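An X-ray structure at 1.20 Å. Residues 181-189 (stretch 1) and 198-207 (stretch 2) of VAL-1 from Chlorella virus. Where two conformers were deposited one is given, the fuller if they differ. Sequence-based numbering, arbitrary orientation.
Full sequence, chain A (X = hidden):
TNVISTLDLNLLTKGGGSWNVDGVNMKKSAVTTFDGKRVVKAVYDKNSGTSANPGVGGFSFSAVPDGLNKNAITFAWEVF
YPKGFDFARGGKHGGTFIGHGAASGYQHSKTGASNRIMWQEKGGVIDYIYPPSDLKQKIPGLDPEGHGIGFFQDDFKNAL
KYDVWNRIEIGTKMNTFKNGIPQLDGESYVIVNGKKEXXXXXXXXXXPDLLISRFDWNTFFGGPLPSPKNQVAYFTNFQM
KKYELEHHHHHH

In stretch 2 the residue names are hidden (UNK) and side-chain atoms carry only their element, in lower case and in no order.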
# COMPACT_ATOMS: atom_id res chain seq x y z
N ILE A 181 23.01 -12.92 9.01
CA ILE A 181 21.94 -13.82 8.61
C ILE A 181 20.61 -13.18 8.93
O ILE A 181 20.40 -12.77 10.08
CB ILE A 181 22.03 -15.14 9.39
CG1 ILE A 181 23.46 -15.67 9.59
CG2 ILE A 181 21.13 -16.15 8.70
CD1 ILE A 181 23.79 -16.82 8.66
N PRO A 182 19.68 -13.08 8.01
CA PRO A 182 18.36 -12.54 8.36
C PRO A 182 17.66 -13.42 9.39
O PRO A 182 17.69 -14.64 9.28
CB PRO A 182 17.58 -12.59 7.05
CG PRO A 182 18.57 -12.81 5.98
CD PRO A 182 19.76 -13.48 6.60
N GLN A 183 17.02 -12.80 10.37
CA GLN A 183 16.57 -13.51 11.57
C GLN A 183 15.09 -13.87 11.57
O GLN A 183 14.55 -14.28 12.64
CB GLN A 183 16.95 -12.69 12.82
CG GLN A 183 18.42 -12.57 13.07
CD GLN A 183 19.10 -13.92 13.29
OE1 GLN A 183 19.86 -14.45 12.45
NE2 GLN A 183 18.82 -14.48 14.44
N LEU A 184 14.35 -13.77 10.47
CA LEU A 184 12.94 -14.23 10.42
C LEU A 184 12.08 -13.66 11.55
O LEU A 184 11.27 -14.34 12.18
CB LEU A 184 12.92 -15.78 10.35
CG LEU A 184 13.42 -16.37 9.02
CD1 LEU A 184 13.73 -17.86 9.15
CD2 LEU A 184 12.43 -16.13 7.87
N ASP A 185 12.31 -12.37 11.80
CA ASP A 185 11.64 -11.68 12.90
C ASP A 185 11.10 -10.33 12.40
O ASP A 185 10.81 -9.49 13.23
CB ASP A 185 12.57 -11.47 14.08
CG ASP A 185 13.84 -10.72 13.76
OD1 ASP A 185 14.13 -10.45 12.56
OD2 ASP A 185 14.57 -10.41 14.73
N GLY A 186 11.00 -10.20 11.07
CA GLY A 186 10.32 -9.01 10.51
C GLY A 186 8.84 -9.16 10.75
O GLY A 186 8.29 -10.21 11.07
N GLU A 187 8.12 -8.05 10.61
CA GLU A 187 6.71 -8.01 10.90
C GLU A 187 5.98 -7.12 9.89
O GLU A 187 6.58 -6.26 9.23
CB GLU A 187 6.45 -7.38 12.29
CG GLU A 187 7.17 -8.08 13.40
CD GLU A 187 6.84 -7.53 14.77
OE1 GLU A 187 6.04 -6.57 14.89
OE2 GLU A 187 7.41 -8.02 15.78
N SER A 188 4.67 -7.34 9.86
CA SER A 188 3.76 -6.47 9.13
C SER A 188 2.50 -6.31 9.95
O SER A 188 2.13 -7.20 10.68
CB SER A 188 3.40 -7.13 7.79
OG SER A 188 2.49 -6.26 7.11
N TYR A 189 1.83 -5.17 9.84
CA TYR A 189 0.49 -5.13 10.45
C TYR A 189 -0.41 -4.28 9.57
O TYR A 189 0.05 -3.40 8.81
CB TYR A 189 0.56 -4.63 11.87
CG TYR A 189 0.86 -3.19 12.22
CD1 TYR A 189 0.06 -2.06 11.93
CD2 TYR A 189 2.03 -2.90 12.96
CE1 TYR A 189 0.37 -0.78 12.29
CE2 TYR A 189 2.34 -1.60 13.35
CZ TYR A 189 1.52 -0.55 13.02
OH TYR A 189 1.87 0.72 13.43
N UNK A 198 -1.55 -8.52 12.95
CA UNK A 198 -0.12 -8.56 12.83
C UNK A 198 0.33 -9.89 12.24
O UNK A 198 -0.24 -10.96 12.57
c UNK A 198 0.53 -8.36 14.21
c UNK A 198 -0.04 -7.09 14.84
c UNK A 198 2.05 -8.31 14.11
N UNK A 199 1.35 -9.80 11.38
CA UNK A 199 1.99 -10.99 10.83
C UNK A 199 3.45 -10.95 11.31
O UNK A 199 4.15 -9.93 11.01
c UNK A 199 2.79 -11.90 7.09
c UNK A 199 2.71 -12.15 8.60
c UNK A 199 2.10 -13.52 8.89
c UNK A 199 1.95 -11.02 9.30
N UNK A 200 3.94 -11.95 12.02
CA UNK A 200 5.32 -11.96 12.48
C UNK A 200 6.10 -13.02 11.72
O UNK A 200 5.54 -13.87 11.01
c UNK A 200 5.34 -12.24 14.00
c UNK A 200 4.65 -11.16 14.82
c UNK A 200 4.46 -10.18 17.14
n UNK A 200 4.73 -10.34 18.59
c UNK A 200 5.04 -11.30 16.30
N UNK A 201 7.42 -12.97 11.84
CA UNK A 201 8.33 -14.01 11.31
C UNK A 201 8.73 -13.90 9.85
O UNK A 201 9.06 -14.85 9.14
c UNK A 201 6.38 -17.73 15.16
n UNK A 201 6.45 -18.46 16.27
c UNK A 201 7.96 -15.55 13.26
n UNK A 201 6.01 -18.32 14.02
c UNK A 201 7.75 -15.36 11.74
c UNK A 201 6.65 -15.52 14.05
n UNK A 201 6.68 -16.44 15.19
N UNK A 202 8.75 -12.64 9.38
CA UNK A 202 9.02 -12.36 7.97
C UNK A 202 10.48 -12.03 7.74
O UNK A 202 11.08 -11.31 8.54
c UNK A 202 8.55 -10.76 6.11
c UNK A 202 8.24 -11.10 7.55
c UNK A 202 5.94 -10.00 7.62
c UNK A 202 6.72 -11.27 7.78
N UNK A 203 11.07 -12.54 6.68
CA UNK A 203 12.35 -11.99 6.19
C UNK A 203 12.04 -10.92 5.13
O UNK A 203 11.57 -11.25 4.04
c UNK A 203 14.25 -13.67 6.61
c UNK A 203 13.27 -13.06 5.63
n UNK A 203 14.47 -13.10 7.76
o UNK A 203 14.83 -14.71 6.26
N UNK A 204 12.31 -9.67 5.46
CA UNK A 204 12.06 -8.59 4.48
C UNK A 204 13.23 -8.34 3.57
O UNK A 204 13.02 -7.83 2.45
n UNK A 204 8.49 -7.10 7.02
c UNK A 204 8.00 -7.15 5.73
c UNK A 204 7.63 -7.27 3.00
c UNK A 204 11.71 -7.32 5.24
c UNK A 204 9.85 -7.16 7.01
c UNK A 204 10.30 -7.24 5.73
c UNK A 204 6.55 -7.18 3.90
c UNK A 204 9.11 -7.24 4.87
c UNK A 204 8.92 -7.30 3.50
c UNK A 204 6.69 -7.11 5.29
N UNK A 205 14.48 -8.67 3.97
CA UNK A 205 15.58 -8.47 3.03
C UNK A 205 16.71 -9.40 3.46
O UNK A 205 16.77 -9.90 4.54
c UNK A 205 16.09 -7.01 2.95
o UNK A 205 16.96 -6.74 4.07
N UNK A 206 17.63 -9.51 2.47
CA UNK A 206 18.75 -10.43 2.69
C UNK A 206 19.99 -9.82 3.33
O UNK A 206 20.92 -10.57 3.65
c UNK A 206 20.75 -10.68 -0.52
c UNK A 206 20.50 -13.03 -1.37
c UNK A 206 19.11 -11.01 1.31
c UNK A 206 19.85 -9.97 0.46
n UNK A 206 20.13 -11.77 -1.23
n UNK A 206 21.61 -13.55 -0.84
n UNK A 206 19.72 -13.82 -2.09
N UNK A 207 20.03 -8.50 3.51
CA UNK A 207 21.24 -7.93 4.07
C UNK A 207 20.92 -6.56 4.66
O UNK A 207 19.93 -5.92 4.33
c UNK A 207 22.31 -7.93 2.98
o UNK A 207 21.89 -7.20 1.87
O HOH W 1 6.76 -8.40 18.25

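Position 198 carries three side-chain carbons, one bearing the other two. One terminal carbon lies 3.9 Å from Tyr 189 CB, an apolar contact. This fork at the first carbon, with no further atoms, is valine. Val 198 lies in the strand opposite Tyr 189. Its CA also makes a CA-H...O contact with Ser 188 O at 3.4 Å.

Position 199 has four carbons, forked at the second. Its backbone pairs with Ser 188 in both directions: N of 199 donates to Ser 188 O at 2.8 Å, and Ser 188 N donates to O of 199 at 2.9 Å. The side chain is leucine. Leu 199 O also lies 3.2 Å from Glu 187 CA in a CA-H...O contact.

Position 200 has four carbons in a row ending in nitrogen. That nitrogen is 4.5 Å from Glu 187 OE2, beyond salt-bridge range. The residue is lysine. Water 1 spans the gap: it accepts from Lys 200 NZ at 2.8 Å and donates to Glu 187 OE2 at 2.6 Å.

Position 201 has three carbons, a nitrogen, then a carbon carrying two more nitrogens. Its CA makes a CA-H...O contact with Leu 184 O at 3.1 Å. The guanidinium marks arginine. The side chain of Arg 201 is poorly ordered. Its CA-to-CB bond points away overall, although CB touches stretch 1.

Position 202 has four carbons, forked at the first, one arm two carbons long. The end of the long arm is 3.8 Å from Ser 188 CB. That is isoleucine. Ile 202 N donates to Gly 186 O at 3.0 Å, and Gly 186 N donates to Ile 202 O at 2.8 Å.

Position 203 has two carbons, the second carrying one oxygen and one nitrogen. The CA-to-CB bond runs sideways, but the end of the side chain comes nearer stretch 1 and packs among Pro 182, Gln 183 and Leu 184. This short amide is asparagine. It is probably flipped in the model, so its polar contacts are left unassigned.

Position 204 has one carbon, then fused five- and six-membered rings with eight carbons and one nitrogen. The ring nitrogen donates to Glu 187 O at 3.0 Å, and Ser 188 CB also lies at the ring edge. Only tryptophan fits.

Position 205 has one carbon and one oxygen. Its CA-to-CB bond points away, but its backbone O lies 3.7 Å from Pro 182 CG. It is serine.

Position 206 has the same pattern as 201. Its CA-to-CB bond points away, and its backbone O is 4.0 Å from Pro 182 CG. It is arginine.

Position 207 again has one carbon and one oxygen, and does not touch stretch 1. It is serine.

The two stretches bury 712 Å² in all, through an antiparallel strand pair and the loop residues beside it. Backbone bonds at Gly 186 and Ser 188 hold the register. Ile 202 and Trp 204 crowd Gly 186: an ideal CB there would be 2.6 Å from Ile 202 O and 2.7 Å from Trp 204 CD1. Beyond the strand, Asn 203 packs beside Pro 182 and Leu 184.

Stretch 2 (198-207) VLKRINWSRS
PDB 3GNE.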